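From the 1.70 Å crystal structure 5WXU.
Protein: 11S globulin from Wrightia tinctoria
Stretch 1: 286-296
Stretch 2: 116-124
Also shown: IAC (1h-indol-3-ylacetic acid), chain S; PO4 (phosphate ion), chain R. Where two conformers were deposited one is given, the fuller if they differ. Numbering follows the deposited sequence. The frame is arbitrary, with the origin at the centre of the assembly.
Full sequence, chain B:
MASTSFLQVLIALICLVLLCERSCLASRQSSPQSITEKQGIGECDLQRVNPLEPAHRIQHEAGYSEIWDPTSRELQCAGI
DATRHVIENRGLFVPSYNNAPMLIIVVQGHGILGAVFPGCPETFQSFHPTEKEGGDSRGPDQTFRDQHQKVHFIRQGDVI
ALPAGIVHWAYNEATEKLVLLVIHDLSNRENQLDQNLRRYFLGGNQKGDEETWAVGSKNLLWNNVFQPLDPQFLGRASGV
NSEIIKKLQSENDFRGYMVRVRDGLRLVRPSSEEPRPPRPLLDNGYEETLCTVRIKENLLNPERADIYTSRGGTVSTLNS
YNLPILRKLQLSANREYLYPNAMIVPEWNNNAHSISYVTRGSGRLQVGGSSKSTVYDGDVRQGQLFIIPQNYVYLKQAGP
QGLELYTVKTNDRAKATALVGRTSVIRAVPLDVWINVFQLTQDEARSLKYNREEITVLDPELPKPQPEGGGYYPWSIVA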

# COMPACT_ATOMS: atom_id res chain seq x y z
N TYR B 286 21.40 1.65 -2.04
CA TYR B 286 20.35 2.70 -1.91
C TYR B 286 20.76 3.98 -2.52
O TYR B 286 19.91 4.78 -2.81
CB TYR B 286 19.98 2.93 -0.43
CG TYR B 286 19.37 1.70 0.22
CD1 TYR B 286 18.23 1.07 -0.29
CD2 TYR B 286 19.97 1.12 1.36
CE1 TYR B 286 17.70 -0.10 0.32
CE2 TYR B 286 19.44 -0.03 1.99
CZ TYR B 286 18.32 -0.65 1.48
OH TYR B 286 17.84 -1.78 2.14
N GLU B 287 22.09 4.26 -2.62
CA GLU B 287 22.56 5.43 -3.33
C GLU B 287 22.01 5.55 -4.77
O GLU B 287 21.86 6.65 -5.25
CB GLU B 287 24.11 5.54 -3.32
CG GLU B 287 24.86 4.63 -4.25
CD GLU B 287 24.79 3.13 -3.97
OE1 GLU B 287 24.39 2.66 -2.88
OE2 GLU B 287 25.15 2.39 -4.93
N GLU B 288 21.68 4.42 -5.40
CA GLU B 288 21.05 4.36 -6.76
C GLU B 288 19.52 4.52 -6.82
O GLU B 288 18.97 4.67 -7.91
CB GLU B 288 21.29 2.98 -7.42
CG GLU B 288 22.70 2.47 -7.45
CD GLU B 288 22.74 1.04 -7.92
OE1 GLU B 288 22.59 0.12 -7.07
OE2 GLU B 288 22.92 0.84 -9.17
N THR B 289 18.83 4.43 -5.69
CA THR B 289 17.36 4.38 -5.68
C THR B 289 16.90 5.56 -4.83
O THR B 289 16.73 6.67 -5.38
CB THR B 289 16.86 3.01 -5.18
OG1 THR B 289 17.36 2.73 -3.86
CG2 THR B 289 17.34 1.85 -6.09
N LEU B 290 16.79 5.33 -3.53
CA LEU B 290 16.24 6.33 -2.61
C LEU B 290 16.90 7.69 -2.72
O LEU B 290 16.21 8.71 -2.88
CB LEU B 290 16.35 5.82 -1.17
CG LEU B 290 15.48 6.48 -0.11
CD1 LEU B 290 14.09 6.78 -0.60
CD2 LEU B 290 15.41 5.55 1.09
N CYS B 291 18.23 7.69 -2.77
CA CYS B 291 19.08 8.87 -2.72
C CYS B 291 19.02 9.72 -4.01
O CYS B 291 19.29 10.90 -3.90
CB CYS B 291 20.48 8.45 -2.37
SG CYS B 291 20.64 7.74 -0.74
N THR B 292 18.45 9.14 -5.07
CA THR B 292 18.37 9.71 -6.45
C THR B 292 17.03 10.25 -6.84
O THR B 292 16.87 10.47 -8.04
CB THR B 292 18.59 8.59 -7.58
OG1 THR B 292 17.45 7.61 -7.65
CG2 THR B 292 19.92 8.00 -7.39
N VAL B 293 16.11 10.30 -5.90
CA VAL B 293 14.63 10.66 -6.09
C VAL B 293 14.62 11.92 -6.96
O VAL B 293 15.41 12.87 -6.71
CB VAL B 293 13.91 10.81 -4.73
CG1 VAL B 293 14.64 11.79 -3.80
CG2 VAL B 293 12.46 11.32 -4.81
N ARG B 294 13.74 11.92 -7.99
CA ARG B 294 13.60 13.07 -8.88
C ARG B 294 12.86 14.16 -8.09
O ARG B 294 11.85 13.89 -7.40
CB ARG B 294 12.88 12.70 -10.22
CG ARG B 294 12.49 13.78 -11.26
CD ARG B 294 11.86 13.15 -12.57
NE ARG B 294 10.57 13.77 -12.91
CZ ARG B 294 9.51 13.12 -13.36
NH1 ARG B 294 9.48 11.83 -13.61
NH2 ARG B 294 8.41 13.80 -13.58
N ILE B 295 13.34 15.39 -8.21
CA ILE B 295 12.83 16.52 -7.43
C ILE B 295 12.04 17.54 -8.29
O ILE B 295 11.26 18.38 -7.77
CB ILE B 295 14.03 17.22 -6.77
CG1 ILE B 295 14.59 16.41 -5.60
CG2 ILE B 295 13.72 18.61 -6.30
CD1 ILE B 295 13.57 15.93 -4.63
N LYS B 296 12.21 17.46 -9.58
CA LYS B 296 11.62 18.49 -10.42
C LYS B 296 11.19 18.00 -11.77
O LYS B 296 11.63 16.95 -12.22
CB LYS B 296 12.64 19.61 -10.63
CG LYS B 296 13.83 19.23 -11.44
CD LYS B 296 14.84 20.36 -11.32
CE LYS B 296 15.98 20.23 -12.27
NZ LYS B 296 15.58 20.34 -13.69
C IAC S . 26.80 6.58 3.50
C1 IAC S . 28.25 6.82 3.60
C2 IAC S . 28.78 7.96 4.17
C3 IAC S . 27.90 8.87 4.70
C4 IAC S . 26.51 8.66 4.62
C5 IAC S . 25.97 7.53 4.02
C7 IAC S . 28.85 5.65 2.99
C8 IAC S . 27.80 4.84 2.55
C17 IAC S . 30.35 5.44 2.83
C18 IAC S . 30.91 4.21 3.52
N IAC S . 26.60 5.39 2.89
O2 IAC S . 30.17 3.23 3.72
O3 IAC S . 32.14 4.11 3.70
P PO4 R . 14.84 0.98 -2.05
O1 PO4 R . 14.88 -0.33 -1.30
O2 PO4 R . 15.05 2.17 -1.17
O3 PO4 R . 13.37 1.22 -2.37
O4 PO4 R . 15.82 0.92 -3.21
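Stretch 2 (116-124) VFPGCPETF

Stretch 2 is held against stretch 1 by a disulfide between Cys 291 and Cys 120, with SG of Cys 291 2.1 Å from SG of Cys 120 and a chi3 of -86°, close to the right angle a relaxed disulfide prefers. Both cysteines are in the m rotamer (chi1 -65° and -77°); the CA-to-CB bond of Cys 120 points toward stretch 1, whereas that of Cys 291 runs sideways. Here the backbones come nearest, CA of Cys 291 lying 5.9 Å from CA of Cys 120. Stretch 2 has no regular helix or strand across this contact. Phe 117 to Cys 120 form a type II beta turn, closed by a hydrogen bond from N of Cys 120 to O of Phe 117 (3.2 Å). Gly 119 takes the third position with phi/psi of 96/2, where a CB would be jammed against the carbonyl O of Pro 118. The turn places Phe 117 and Cys 120 on stretch 1 while Pro 118 stays out of reach.

On one flank of the disulfide Phe 117, chi1 -68° (m), points toward the later part of stretch 1. CZ of Phe 117 is 4.0 Å from CG1 of Val 293, and the same CZ is 4.1 Å from CD1 of Ile 295, which meets the ring at its edge. On the other flank Pro 121 packs its ring on Glu 287, CG of Pro 121 being 3.7 Å from CB of Glu 287; Thr 123 follows, its CG2 4.5 Å from the same CB. Stretch 2 therefore runs counter to stretch 1 in order of contact: Phe 117 meets Val 293 and Ile 295, Cys 120 meets Cys 291, and Pro 121 and Thr 123 meet Glu 287.

In stretch 1 Glu 287 and Cys 291 lie in two short 3-10 segments, 286-288 and 290-292, whereas Val 293 and Ile 295 come from the loop that follows. N of Thr 289 bonds to O of Tyr 286 (3.1 Å). O of Thr 289 accepts from N of Thr 292 (3.0 Å), and OG1 of Thr 292 also donates to O of Thr 289 (2.6 Å); the CA-to-CB bond of Thr 292 points away from stretch 2.

No hydrogen bond crosses between the stretches. Glu 287 touches stretch 2 through CB, but the end of its side chain leads away. Beyond the contact, OG1 of Thr 289 gives a very short hydrogen bond to O4 of the phosphate (2.5 Å), and O of Gly 119 lies 3.2 Å from C5 of the indoleacetic acid.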

# COMPACT_ATOMS: atom_id res chain seq x y z
N VAL B 116 19.70 18.29 0.27
CA VAL B 116 20.44 17.30 1.03
C VAL B 116 19.49 16.25 1.63
O VAL B 116 18.57 16.62 2.39
CB VAL B 116 21.28 17.94 2.15
CG1 VAL B 116 21.95 16.85 2.96
CG2 VAL B 116 22.31 18.90 1.54
N PHE B 117 19.80 14.99 1.30
CA PHE B 117 19.20 13.83 1.90
C PHE B 117 20.09 13.20 2.95
O PHE B 117 21.10 12.58 2.62
CB PHE B 117 18.71 12.85 0.83
CG PHE B 117 17.54 13.42 0.07
CD1 PHE B 117 16.28 13.52 0.69
CD2 PHE B 117 17.74 14.08 -1.12
CE1 PHE B 117 15.21 14.13 0.02
CE2 PHE B 117 16.68 14.68 -1.78
CZ PHE B 117 15.43 14.70 -1.22
N PRO B 118 19.68 13.34 4.22
CA PRO B 118 20.55 12.89 5.31
C PRO B 118 20.72 11.42 5.35
O PRO B 118 19.71 10.63 5.27
CB PRO B 118 19.88 13.43 6.57
CG PRO B 118 18.55 13.86 6.19
CD PRO B 118 18.42 13.93 4.73
N GLY B 119 21.99 11.01 5.37
CA GLY B 119 22.34 9.59 5.45
C GLY B 119 22.63 8.97 4.07
O GLY B 119 22.82 7.74 3.95
N CYS B 120 22.55 9.80 3.04
CA CYS B 120 22.90 9.42 1.69
C CYS B 120 24.35 9.83 1.50
O CYS B 120 24.75 10.86 2.06
CB CYS B 120 22.06 10.15 0.63
SG CYS B 120 20.38 9.41 0.50
N PRO B 121 25.13 8.99 0.74
CA PRO B 121 26.52 9.34 0.49
C PRO B 121 26.71 10.45 -0.53
O PRO B 121 25.83 10.78 -1.30
CB PRO B 121 27.13 8.02 -0.03
CG PRO B 121 26.04 7.37 -0.75
CD PRO B 121 24.81 7.70 0.08
N GLU B 122 27.88 11.09 -0.47
CA GLU B 122 28.21 12.13 -1.41
C GLU B 122 28.66 11.48 -2.75
O GLU B 122 29.78 10.98 -2.83
CB GLU B 122 29.31 13.00 -0.82
CG GLU B 122 28.80 14.04 0.19
CD GLU B 122 28.29 13.46 1.50
OE1 GLU B 122 29.17 12.72 2.09
OE2 GLU B 122 27.03 13.75 1.87
N THR B 123 27.83 11.55 -3.81
CA THR B 123 28.15 10.86 -5.05
C THR B 123 28.66 11.73 -6.22
O THR B 123 28.87 11.20 -7.32
CB THR B 123 26.93 10.06 -5.58
OG1 THR B 123 25.89 10.93 -5.95
CG2 THR B 123 26.42 9.16 -4.53
N PHE B 124 28.78 13.03 -6.00
CA PHE B 124 29.43 13.92 -6.99
C PHE B 124 30.85 14.13 -6.43
O PHE B 124 31.02 14.74 -5.38
CB PHE B 124 28.66 15.23 -7.13
CG PHE B 124 27.61 15.22 -8.23
CD1 PHE B 124 26.79 14.09 -8.44
CD2 PHE B 124 27.30 16.38 -8.92
CE1 PHE B 124 25.79 14.10 -9.39
CE2 PHE B 124 26.31 16.37 -9.89
CZ PHE B 124 25.53 15.22 -10.13